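Local atomic coordinates of sulfatase (Bacteroides fragilis CAG:558, PDB entry 6USS), a protein that probably hydrolyses sulfate esters as a calcium-dependent arylsulfatase of the gut microbiome, here with its catalytic position altered. Residues 150-153 with 154-158; 303-306 with 307-311. The protein carries 1 engineered substitution. All coordinates share one frame; numbering follows the deposited sequence.

Overall arrangement
Along the chain from the N terminus, the two interactions come in series, neither nested nor crossing. Each is local, at the C-terminal end of a helix that leads into a strand of the large mixed sheet. Interaction 1 ends helix 149-155 and turns the chain into strand 159-164; its apolar side packs on helix 383-390, while its charged side meets the second subunit. Interaction 2 ends the long helix 283-308 ahead of strand 315-321, and ties it to helix 231-247 and strand 357-363. The centres of interactions 1 and 2 lie about 23 Å apart, and the nearest atoms of interactions 1 and 2 about 10 Å apart. Both are away from the calcium site.

Interaction 1 (150-153 with 154-158); sequences AEIL and KDNGY
L153 and Y158 meet at the C-terminal end of helix 149-155, where a Schellman motif turns the chain toward strand 159-164. Its two backbone bonds run from Y158 N to L153 O at 3.0 Å and from G157 N to K154 O, also 3.0 Å, with G157 at the positive-phi position. Upstream, K154 N and D155 N still bond to A150 O and E151 O in the regular helical pattern.

N156 adds a side-chain bond to this ending. With CG beside its own backbone N (chi1 -83°), its amide folds back along the helix and ND2 reaches I152 O at 2.8 Å. The bond is fairly straight, 164° at the hydrogen, and lies almost in the amide plane; the backbone N of N156 bonds only weakly to the same oxygen. N156 O in turn receives R33.

Charge gathers on another side. The carboxylates of E151 and D155 are turned 53° against each other, and E151 OE2 stands 3.3 Å from D155 OD1. E151 and D155 of the second subunit bring further negative charge close to E151 OE2; K154 of that subunit, in a salt bridge with E151 OE1, probably offsets part of it. The same OE1 also accepts from Q136.

The apolar contact follows the backbone turn. L153 also rests on I387 and L388 of helix 383-390, and Y158 OH bonds to P34 O. L153 CB approaches Y158 CB to 4.0 Å, while L153 CD2 lies over one face of the tyrosine ring, toward its rim and 4.3 Å above the plane.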
ATOM      1  N   ALA A 150      -8.442   7.059  -4.055  1.00 19.33           N
ATOM      2  CA  ALA A 150      -7.518   7.001  -2.923  1.00 18.86           C
ATOM      3  C   ALA A 150      -6.091   7.329  -3.335  1.00 21.85           C
ATOM      4  O   ALA A 150      -5.319   7.849  -2.517  1.00 24.35           O
ATOM      5  CB  ALA A 150      -7.558   5.619  -2.267  1.00 19.60           C
ATOM      6  N   GLU A 151      -5.715   7.002  -4.577  1.00 22.33           N
ATOM      7  CA  GLU A 151      -4.401   7.377  -5.090  1.00 18.10           C
ATOM      8  C   GLU A 151      -4.239   8.893  -5.130  1.00 19.36           C
ATOM      9  O   GLU A 151      -3.175   9.422  -4.784  1.00 22.57           O
ATOM     10  CB  GLU A 151      -4.196   6.781  -6.485  1.00 19.47           C
ATOM     11  CG  GLU A 151      -2.740   6.769  -6.976  1.00 23.08           C
ATOM     12  CD  GLU A 151      -1.851   5.792  -6.183  1.00 22.98           C
ATOM     13  OE1 GLU A 151      -2.319   4.665  -5.885  1.00 21.59           O
ATOM     14  OE2 GLU A 151      -0.689   6.152  -5.865  1.00 24.53           O
ATOM     15  N   ILE A 152      -5.285   9.611  -5.540  1.00 16.60           N
ATOM     16  CA  ILE A 152      -5.175  11.061  -5.674  1.00 19.65           C
ATOM     17  C   ILE A 152      -5.103  11.721  -4.304  1.00 21.20           C
ATOM     18  O   ILE A 152      -4.317  12.657  -4.088  1.00 17.21           O
ATOM     19  CB  ILE A 152      -6.345  11.607  -6.510  1.00 16.51           C
ATOM     20  CG1 ILE A 152      -6.342  10.993  -7.910  1.00 15.90           C
ATOM     21  CG2 ILE A 152      -6.232  13.097  -6.643  1.00 19.98           C
ATOM     22  CD1 ILE A 152      -7.521  11.454  -8.726  1.00 17.66           C
ATOM     23  N   LEU A 153      -5.923  11.244  -3.360  1.00 19.58           N
ATOM     24  CA  LEU A 153      -5.806  11.688  -1.976  1.00 20.88           C
ATOM     25  C   LEU A 153      -4.420  11.370  -1.421  1.00 19.54           C
ATOM     26  O   LEU A 153      -3.759  12.242  -0.846  1.00 20.41           O
ATOM     27  CB  LEU A 153      -6.901  11.040  -1.120  1.00 17.55           C
ATOM     28  CG  LEU A 153      -8.339  11.483  -1.406  1.00 14.01           C
ATOM     29  CD1 LEU A 153      -9.349  10.658  -0.626  1.00 18.11           C
ATOM     30  CD2 LEU A 153      -8.498  12.944  -1.080  1.00 17.39           C
ATOM     31  N   LYS A 154      -3.959  10.124  -1.599  1.00 21.42           N
ATOM     32  CA  LYS A 154      -2.637   9.725  -1.115  1.00 22.41           C
ATOM     33  C   LYS A 154      -1.547  10.615  -1.707  1.00 23.05           C
ATOM     34  O   LYS A 154      -0.729  11.187  -0.974  1.00 21.38           O
ATOM     35  CB  LYS A 154      -2.388   8.250  -1.450  1.00 22.91           C
ATOM     36  CG  LYS A 154      -1.083   7.627  -0.916  1.00 19.89           C
ATOM     37  CD  LYS A 154      -0.718   6.345  -1.718  1.00 19.56           C
ATOM     38  CE  LYS A 154       0.798   6.269  -2.043  1.00 32.60           C
ATOM     39  NZ  LYS A 154       1.721   6.517  -0.826  1.00 28.35           N
ATOM     40  N   ASP A 155      -1.556  10.788  -3.032  1.00 22.24           N
ATOM     41  CA  ASP A 155      -0.524  11.572  -3.698  1.00 19.10           C
ATOM     42  C   ASP A 155      -0.590  13.052  -3.346  1.00 21.21           C
ATOM     43  O   ASP A 155       0.387  13.775  -3.573  1.00 21.23           O
ATOM     44  CB  ASP A 155      -0.623  11.391  -5.214  1.00 20.34           C
ATOM     45  CG  ASP A 155      -0.384   9.931  -5.666  1.00 27.63           C
ATOM     46  OD1 ASP A 155       0.315   9.140  -4.971  1.00 27.07           O
ATOM     47  OD2 ASP A 155      -0.912   9.576  -6.742  1.00 30.22           O
ATOM     48  N   ASN A 156      -1.701  13.522  -2.784  1.00 23.55           N
ATOM     49  CA  ASN A 156      -1.816  14.908  -2.347  1.00 19.87           C
ATOM     50  C   ASN A 156      -1.624  15.078  -0.844  1.00 21.46           C
ATOM     51  O   ASN A 156      -1.925  16.151  -0.313  1.00 20.59           O
ATOM     52  CB  ASN A 156      -3.166  15.489  -2.759  1.00 21.69           C
ATOM     53  CG  ASN A 156      -3.170  15.977  -4.186  1.00 22.37           C
ATOM     54  OD1 ASN A 156      -2.925  17.156  -4.453  1.00 20.13           O
ATOM     55  ND2 ASN A 156      -3.459  15.074  -5.119  1.00 18.40           N
ATOM     56  N   GLY A 157      -1.144  14.045  -0.143  1.00 24.89           N
ATOM     57  CA  GLY A 157      -0.747  14.180   1.246  1.00 23.28           C
ATOM     58  C   GLY A 157      -1.650  13.528   2.268  1.00 16.93           C
ATOM     59  O   GLY A 157      -1.347  13.604   3.461  1.00 19.17           O
ATOM     60  N   TYR A 158      -2.727  12.873   1.862  1.00 17.59           N
ATOM     61  CA  TYR A 158      -3.592  12.217   2.832  1.00 19.99           C
ATOM     62  C   TYR A 158      -3.033  10.863   3.250  1.00 21.30           C
ATOM     63  O   TYR A 158      -2.371  10.170   2.467  1.00 19.88           O
ATOM     64  CB  TYR A 158      -4.998  12.047   2.261  1.00 18.41           C
ATOM     65  CG  TYR A 158      -5.870  13.254   2.499  1.00 20.84           C
ATOM     66  CD1 TYR A 158      -5.669  14.433   1.773  1.00 16.98           C
ATOM     67  CD2 TYR A 158      -6.893  13.224   3.450  1.00 17.19           C
ATOM     68  CE1 TYR A 158      -6.462  15.544   1.977  1.00 14.89           C
ATOM     69  CE2 TYR A 158      -7.691  14.330   3.663  1.00 18.84           C
ATOM     70  CZ  TYR A 158      -7.472  15.490   2.932  1.00 21.59           C
ATOM     71  OH  TYR A 158      -8.275  16.594   3.159  1.00 21.30           O
TER

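Interaction 2 (303-306 with 307-311)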
ATOM      1  N   MET A 303     -17.757   8.355  15.915  1.00 17.26           N
ATOM      2  CA  MET A 303     -18.123   9.726  16.249  1.00 20.33           C
ATOM      3  C   MET A 303     -17.613  10.108  17.638  1.00 23.93           C
ATOM      4  O   MET A 303     -17.155  11.241  17.850  1.00 19.78           O
ATOM      5  CB  MET A 303     -19.640   9.907  16.148  1.00 20.73           C
ATOM      6  CG  MET A 303     -20.189   9.958  14.704  1.00 19.29           C
ATOM      7  SD  MET A 303     -22.007   9.775  14.561  1.00 29.25           S
ATOM      8  CE  MET A 303     -22.575  11.394  15.123  1.00 23.66           C
ATOM      9  N   ASP A 304     -17.674   9.168  18.592  1.00 20.21           N
ATOM     10  CA  ASP A 304     -17.135   9.430  19.923  1.00 22.58           C
ATOM     11  C   ASP A 304     -15.623   9.491  19.884  1.00 25.81           C
ATOM     12  O   ASP A 304     -15.018  10.311  20.584  1.00 24.94           O
ATOM     13  CB  ASP A 304     -17.580   8.364  20.931  1.00 20.88           C
ATOM     14  CG  ASP A 304     -19.090   8.214  21.004  1.00 33.14           C
ATOM     15  OD1 ASP A 304     -19.820   9.140  20.567  1.00 44.66           O
ATOM     16  OD2 ASP A 304     -19.553   7.162  21.503  1.00 32.98           O
ATOM     17  N   TRP A 305     -14.994   8.633  19.071  1.00 23.25           N
ATOM     18  CA  TRP A 305     -13.545   8.709  18.926  1.00 23.51           C
ATOM     19  C   TRP A 305     -13.128  10.089  18.431  1.00 25.45           C
ATOM     20  O   TRP A 305     -12.190  10.694  18.968  1.00 26.03           O
ATOM     21  CB  TRP A 305     -13.018   7.611  17.996  1.00 17.78           C
ATOM     22  CG  TRP A 305     -11.524   7.649  17.945  1.00 22.46           C
ATOM     23  CD1 TRP A 305     -10.649   6.950  18.738  1.00 24.35           C
ATOM     24  CD2 TRP A 305     -10.716   8.469  17.090  1.00 20.88           C
ATOM     25  NE1 TRP A 305      -9.352   7.277  18.415  1.00 19.51           N
ATOM     26  CE2 TRP A 305      -9.370   8.203  17.402  1.00 18.64           C
ATOM     27  CE3 TRP A 305     -11.003   9.402  16.087  1.00 21.25           C
ATOM     28  CZ2 TRP A 305      -8.318   8.835  16.751  1.00 20.90           C
ATOM     29  CZ3 TRP A 305      -9.949  10.022  15.435  1.00 18.02           C
ATOM     30  CH2 TRP A 305      -8.624   9.737  15.772  1.00 18.40           C
ATOM     31  N   LEU A 306     -13.832  10.612  17.418  1.00 23.88           N
ATOM     32  CA  LEU A 306     -13.571  11.970  16.938  1.00 23.33           C
ATOM     33  C   LEU A 306     -13.733  12.999  18.052  1.00 22.41           C
ATOM     34  O   LEU A 306     -12.882  13.885  18.212  1.00 20.43           O
ATOM     35  CB  LEU A 306     -14.498  12.319  15.770  1.00 19.86           C
ATOM     36  CG  LEU A 306     -14.300  11.645  14.409  1.00 22.84           C
ATOM     37  CD1 LEU A 306     -15.419  12.054  13.441  1.00 17.22           C
ATOM     38  CD2 LEU A 306     -12.938  11.998  13.842  1.00 18.70           C
ATOM     39  N   ASP A 307     -14.845  12.918  18.804  1.00 22.68           N
ATOM     40  CA  ASP A 307     -15.107  13.859  19.896  1.00 22.55           C
ATOM     41  C   ASP A 307     -13.969  13.856  20.903  1.00 23.69           C
ATOM     42  O   ASP A 307     -13.507  14.920  21.330  1.00 26.34           O
ATOM     43  CB  ASP A 307     -16.417  13.522  20.630  1.00 20.22           C
ATOM     44  CG  ASP A 307     -17.660  13.885  19.836  1.00 31.37           C
ATOM     45  OD1 ASP A 307     -17.629  14.884  19.083  1.00 42.15           O
ATOM     46  OD2 ASP A 307     -18.685  13.171  19.963  1.00 40.26           O
ATOM     47  N   LYS A 308     -13.491  12.669  21.282  1.00 23.61           N
ATOM     48  CA  LYS A 308     -12.547  12.541  22.381  1.00 26.04           C
ATOM     49  C   LYS A 308     -11.101  12.785  21.977  1.00 25.31           C
ATOM     50  O   LYS A 308     -10.259  12.899  22.867  1.00 29.48           O
ATOM     51  CB  LYS A 308     -12.694  11.160  23.049  1.00 20.19           C
ATOM     52  CG  LYS A 308     -13.866  11.136  24.044  1.00 35.87           C
ATOM     53  CD  LYS A 308     -14.926  10.057  23.735  1.00 51.49           C
ATOM     54  CE  LYS A 308     -14.381   8.624  23.904  1.00 44.32           C
ATOM     55  NZ  LYS A 308     -15.445   7.589  23.755  1.00 44.54           N
ATOM     56  N   ASN A 309     -10.784  12.884  20.685  1.00 23.96           N
ATOM     57  CA  ASN A 309      -9.422  13.177  20.249  1.00 19.57           C
ATOM     58  C   ASN A 309      -9.302  14.541  19.578  1.00 19.98           C
ATOM     59  O   ASN A 309      -8.299  14.813  18.909  1.00 18.35           O
ATOM     60  CB  ASN A 309      -8.910  12.086  19.309  1.00 23.52           C
ATOM     61  CG  ASN A 309      -8.838  10.718  19.978  1.00 24.79           C
ATOM     62  OD1 ASN A 309      -7.794  10.323  20.491  1.00 25.28           O
ATOM     63  ND2 ASN A 309      -9.946   9.979  19.949  1.00 23.57           N
ATOM     64  N   GLY A 310     -10.298  15.405  19.742  1.00 19.13           N
ATOM     65  CA  GLY A 310     -10.218  16.750  19.201  1.00 17.79           C
ATOM     66  C   GLY A 310     -10.289  16.841  17.691  1.00 21.48           C
ATOM     67  O   GLY A 310      -9.782  17.803  17.114  1.00 24.42           O
ATOM     68  N   GLU A 311     -10.918  15.878  17.027  1.00 22.70           N
ATOM     69  CA  GLU A 311     -10.931  15.859  15.575  1.00 23.62           C
ATOM     70  C   GLU A 311     -12.298  16.178  14.979  1.00 21.22           C
ATOM     71  O   GLU A 311     -12.397  16.361  13.762  1.00 23.06           O
ATOM     72  CB  GLU A 311     -10.435  14.496  15.072  1.00 24.98           C
ATOM     73  CG  GLU A 311      -9.108  14.025  15.687  1.00 24.69           C
ATOM     74  CD  GLU A 311      -7.896  14.448  14.858  1.00 31.37           C
ATOM     75  OE1 GLU A 311      -6.757  14.002  15.166  1.00 36.74           O
ATOM     76  OE2 GLU A 311      -8.091  15.244  13.903  1.00 29.79           O
TER
HETATM   77  O   HOH W   1     -18.278  13.523  16.476  1.00 25.29           O
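The C-terminal end of the long helix 283-308 is covered by an asparagine-on-tryptophan stack, N309 against W305. N309 ND2 sits over one face of the indole, 3.0 Å above its plane and toward the rim, with amide and ring planes 27° apart. The same nitrogen donates to W305 O at 2.6 Å; the bond is nearly straight, 170° at the hydrogen, and lies in the amide plane. W305 CG is anti to the backbone N (chi1 -176°) and beside the carbonyl carbon, which puts the indole next to the oxygen that ND2 bonds, and one amide nitrogen meets both. N309 CB completes the packing with a CH-pi contact, 4.2 Å from the centroid of the six-membered ring of W305. At the rim of the indole, NE1 donates to N244 OD1 of helix 231-247, which probably steadies the turn of the ring.

Beyond N309 the chain leaves the helix through G310, whose phi is positive, and E311 N bonds back to L306 O at 3.0 Å. This helix ending carries the chain toward strand 315-321 of the mixed sheet in the sulfatase fold, and L306 packs on T315 and V317. E311 packs with CB 3.7 Å from L306 CD2, and its side chain runs beside that of W305, CG nearest CZ3.

The other side of the turn is polar. D304 and D307 are like charges, and R71 probably offsets them through a salt bridge to D304 OD1 and a weak, long pairing with D307 OD2. K308, bent at chi2 and chi3, lays its chain over D304 O and brings NZ to 3.6 Å from D304 CB, its ammonium not in contact with the carboxylate. A water donates to M303 O at 2.9 Å and to D307 OD1 at 3.0 Å, joining the D307 carboxylate to a carbonyl that also accepts D307 N.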